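Local coordinates for lybatide 2 (Lycium barbarum, PDB 5NGN), which is of unknown function but belongs to the lybatides, small cystine-rich wolfberry peptides built on an unusual cystine-stapled helical scaffold, at residues Asp1-Cys7 and Tyr22-Ile27. Coordinates in Å, arbitrary orientation, origin at the centre of the assembly. Residues are numbered along the deposited sequence.
Sequences DSCSEYC and YTLCCI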
loop_
_atom_site.group_PDB
_atom_site.type_symbol
_atom_site.label_atom_id
_atom_site.label_comp_id
_atom_site.label_asym_id
_atom_site.label_seq_id
_atom_site.Cartn_x
_atom_site.Cartn_y
_atom_site.Cartn_z
ATOM N N ASP A 1 -2.017 -0.888 -8.479
ATOM C CA ASP A 1 -1.026 -1.306 -7.431
ATOM C C ASP A 1 -0.355 -0.069 -6.896
ATOM O O ASP A 1 -0.885 1.026 -7.041
ATOM C CB ASP A 1 -0.103 -2.363 -7.948
ATOM C CG ASP A 1 0.778 -1.917 -9.099
ATOM O OD1 ASP A 1 0.625 -0.818 -9.616
ATOM O OD2 ASP A 1 1.656 -2.754 -9.457
ATOM N N SER A 2 0.712 -0.281 -6.098
ATOM C CA SER A 2 1.390 0.863 -5.476
ATOM C C SER A 2 0.467 1.648 -4.572
ATOM O O SER A 2 0.594 2.834 -4.379
ATOM C CB SER A 2 2.066 1.768 -6.508
ATOM O OG SER A 2 2.888 1.011 -7.367
ATOM N N CYS A 3 -0.507 0.926 -4.003
ATOM C CA CYS A 3 -1.482 1.452 -3.066
ATOM C C CYS A 3 -2.629 2.225 -3.688
ATOM O O CYS A 3 -3.427 2.879 -2.989
ATOM C CB CYS A 3 -0.873 2.264 -1.881
ATOM S SG CYS A 3 0.326 1.328 -0.942
ATOM N N SER A 4 -2.822 2.032 -5.007
ATOM C CA SER A 4 -3.910 2.676 -5.697
ATOM C C SER A 4 -5.312 2.295 -5.160
ATOM O O SER A 4 -6.261 3.065 -5.342
ATOM C CB SER A 4 -3.823 2.372 -7.202
ATOM O OG SER A 4 -3.894 0.983 -7.452
ATOM N N GLU A 5 -5.406 1.102 -4.596
ATOM C CA GLU A 5 -6.688 0.696 -3.963
ATOM C C GLU A 5 -7.098 1.541 -2.811
ATOM O O GLU A 5 -8.286 1.545 -2.512
ATOM C CB GLU A 5 -6.651 -0.803 -3.543
ATOM C CG GLU A 5 -6.292 -1.722 -4.713
ATOM C CD GLU A 5 -4.802 -1.954 -4.889
ATOM O OE1 GLU A 5 -3.973 -1.176 -4.455
ATOM O OE2 GLU A 5 -4.458 -3.003 -5.558
ATOM N N TYR A 6 -6.141 2.186 -2.155
ATOM C CA TYR A 6 -6.385 2.769 -0.856
ATOM C C TYR A 6 -5.992 4.208 -0.685
ATOM O O TYR A 6 -6.406 4.851 0.274
ATOM C CB TYR A 6 -5.638 1.998 0.160
ATOM C CG TYR A 6 -5.845 0.534 0.172
ATOM C CD1 TYR A 6 -7.140 -0.005 0.364
ATOM C CD2 TYR A 6 -4.817 -0.348 -0.029
ATOM C CE1 TYR A 6 -7.327 -1.367 0.396
ATOM C CE2 TYR A 6 -5.002 -1.723 -0.033
ATOM C CZ TYR A 6 -6.250 -2.240 0.253
ATOM O OH TYR A 6 -6.430 -3.571 0.297
ATOM N N CYS A 7 -5.159 4.765 -1.605
ATOM C CA CYS A 7 -4.460 6.018 -1.433
ATOM C C CYS A 7 -4.492 6.799 -2.724
ATOM O O CYS A 7 -4.524 6.209 -3.786
ATOM C CB CYS A 7 -2.970 5.752 -1.076
ATOM S SG CYS A 7 -2.573 4.769 0.347
ATOM N N TYR A 22 0.239 -6.088 2.355
ATOM C CA TYR A 22 0.033 -5.005 1.407
ATOM C C TYR A 22 -0.887 -3.923 1.949
ATOM O O TYR A 22 -0.579 -2.726 1.900
ATOM C CB TYR A 22 -0.513 -5.564 0.073
ATOM C CG TYR A 22 -0.783 -4.514 -0.988
ATOM C CD1 TYR A 22 0.256 -3.912 -1.660
ATOM C CD2 TYR A 22 -2.072 -4.132 -1.321
ATOM C CE1 TYR A 22 0.026 -3.019 -2.664
ATOM C CE2 TYR A 22 -2.326 -3.243 -2.347
ATOM C CZ TYR A 22 -1.246 -2.679 -3.022
ATOM O OH TYR A 22 -1.485 -1.764 -4.034
ATOM N N THR A 23 -2.056 -4.337 2.466
ATOM C CA THR A 23 -3.007 -3.366 2.982
ATOM C C THR A 23 -2.405 -2.538 4.161
ATOM O O THR A 23 -2.550 -1.305 4.195
ATOM C CB THR A 23 -4.308 -4.098 3.391
ATOM O OG1 THR A 23 -4.782 -4.886 2.290
ATOM C CG2 THR A 23 -5.331 -3.106 3.852
ATOM N N LEU A 24 -1.761 -3.259 5.092
ATOM C CA LEU A 24 -1.047 -2.548 6.197
ATOM C C LEU A 24 -0.040 -1.543 5.708
ATOM O O LEU A 24 -0.031 -0.391 6.119
ATOM C CB LEU A 24 -0.338 -3.564 7.042
ATOM C CG LEU A 24 -1.223 -4.395 7.989
ATOM C CD1 LEU A 24 -0.459 -5.588 8.421
ATOM C CD2 LEU A 24 -1.765 -3.566 9.105
ATOM N N CYS A 25 0.794 -1.991 4.746
ATOM C CA CYS A 25 1.767 -1.081 4.188
ATOM C C CYS A 25 1.069 0.142 3.664
ATOM O O CYS A 25 1.482 1.270 3.892
ATOM C CB CYS A 25 2.537 -1.813 3.121
ATOM S SG CYS A 25 3.969 -0.957 2.406
ATOM N N CYS A 26 0.035 -0.034 2.906
ATOM C CA CYS A 26 -0.626 1.101 2.276
ATOM C C CYS A 26 -1.297 2.021 3.256
ATOM O O CYS A 26 -1.141 3.223 3.163
ATOM C CB CYS A 26 -1.618 0.625 1.234
ATOM S SG CYS A 26 -0.797 -0.203 -0.191
ATOM N N ILE A 27 -2.064 1.465 4.180
ATOM C CA ILE A 27 -2.867 2.389 5.007
ATOM C C ILE A 27 -2.103 2.961 6.206
ATOM O O ILE A 27 -2.474 4.036 6.688
ATOM C CB ILE A 27 -4.212 1.827 5.458
ATOM C CG1 ILE A 27 -4.002 0.758 6.539
ATOM C CG2 ILE A 27 -4.992 1.320 4.248
ATOM C CD1 ILE A 27 -5.329 0.222 7.101
#
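A disulfide staple fixes the N-terminal segment Asp1-Cys7 to the flank of helix 19-30, one of the four disulfides of the cystine-stapled helical scaffold. The covalent link joins Cys3 SG to Cys26 SG at 2.0 Å with a chi3 of -80°, and the two CA atoms lie 5.4 Å from each other, the closest approach of the two backbones; Cys26 lies in the wider pi-type turn of the helix at 25-27. Two further cystines start here, Cys7 to Cys31 and Cys25 to Cys14. Asp1 to Ser4 form a type I' beta turn, closed by Ser4 N to Asp1 O at 3.0 Å, while Asp1 N donates to Ser4 OG at 2.8 Å. The Tyr6 ring leans on the helix, its CD2 3.6 Å from Cys26 CB and its CE2 3.9 Å from Tyr22 CE2, and Tyr6 OH lies 2.9 Å from Thr23 OG1. Both sulfurs of the staple also make sulfur-aromatic contacts: Cys26 SG sits at the edge of the Tyr6 ring, 5.3 Å from its centroid, and Cys3 SG lies obliquely 5.2 Å from the Tyr22 centroid. The t rotamer of Tyr22 carries its hydroxyl across to the loop as a polar anchor beside the disulfide, acceptor and donor at once: Tyr22 OH accepts from the backbone Cys3 N at 2.9 Å and donates to the carboxylate Glu5 OE1 at 2.6 Å.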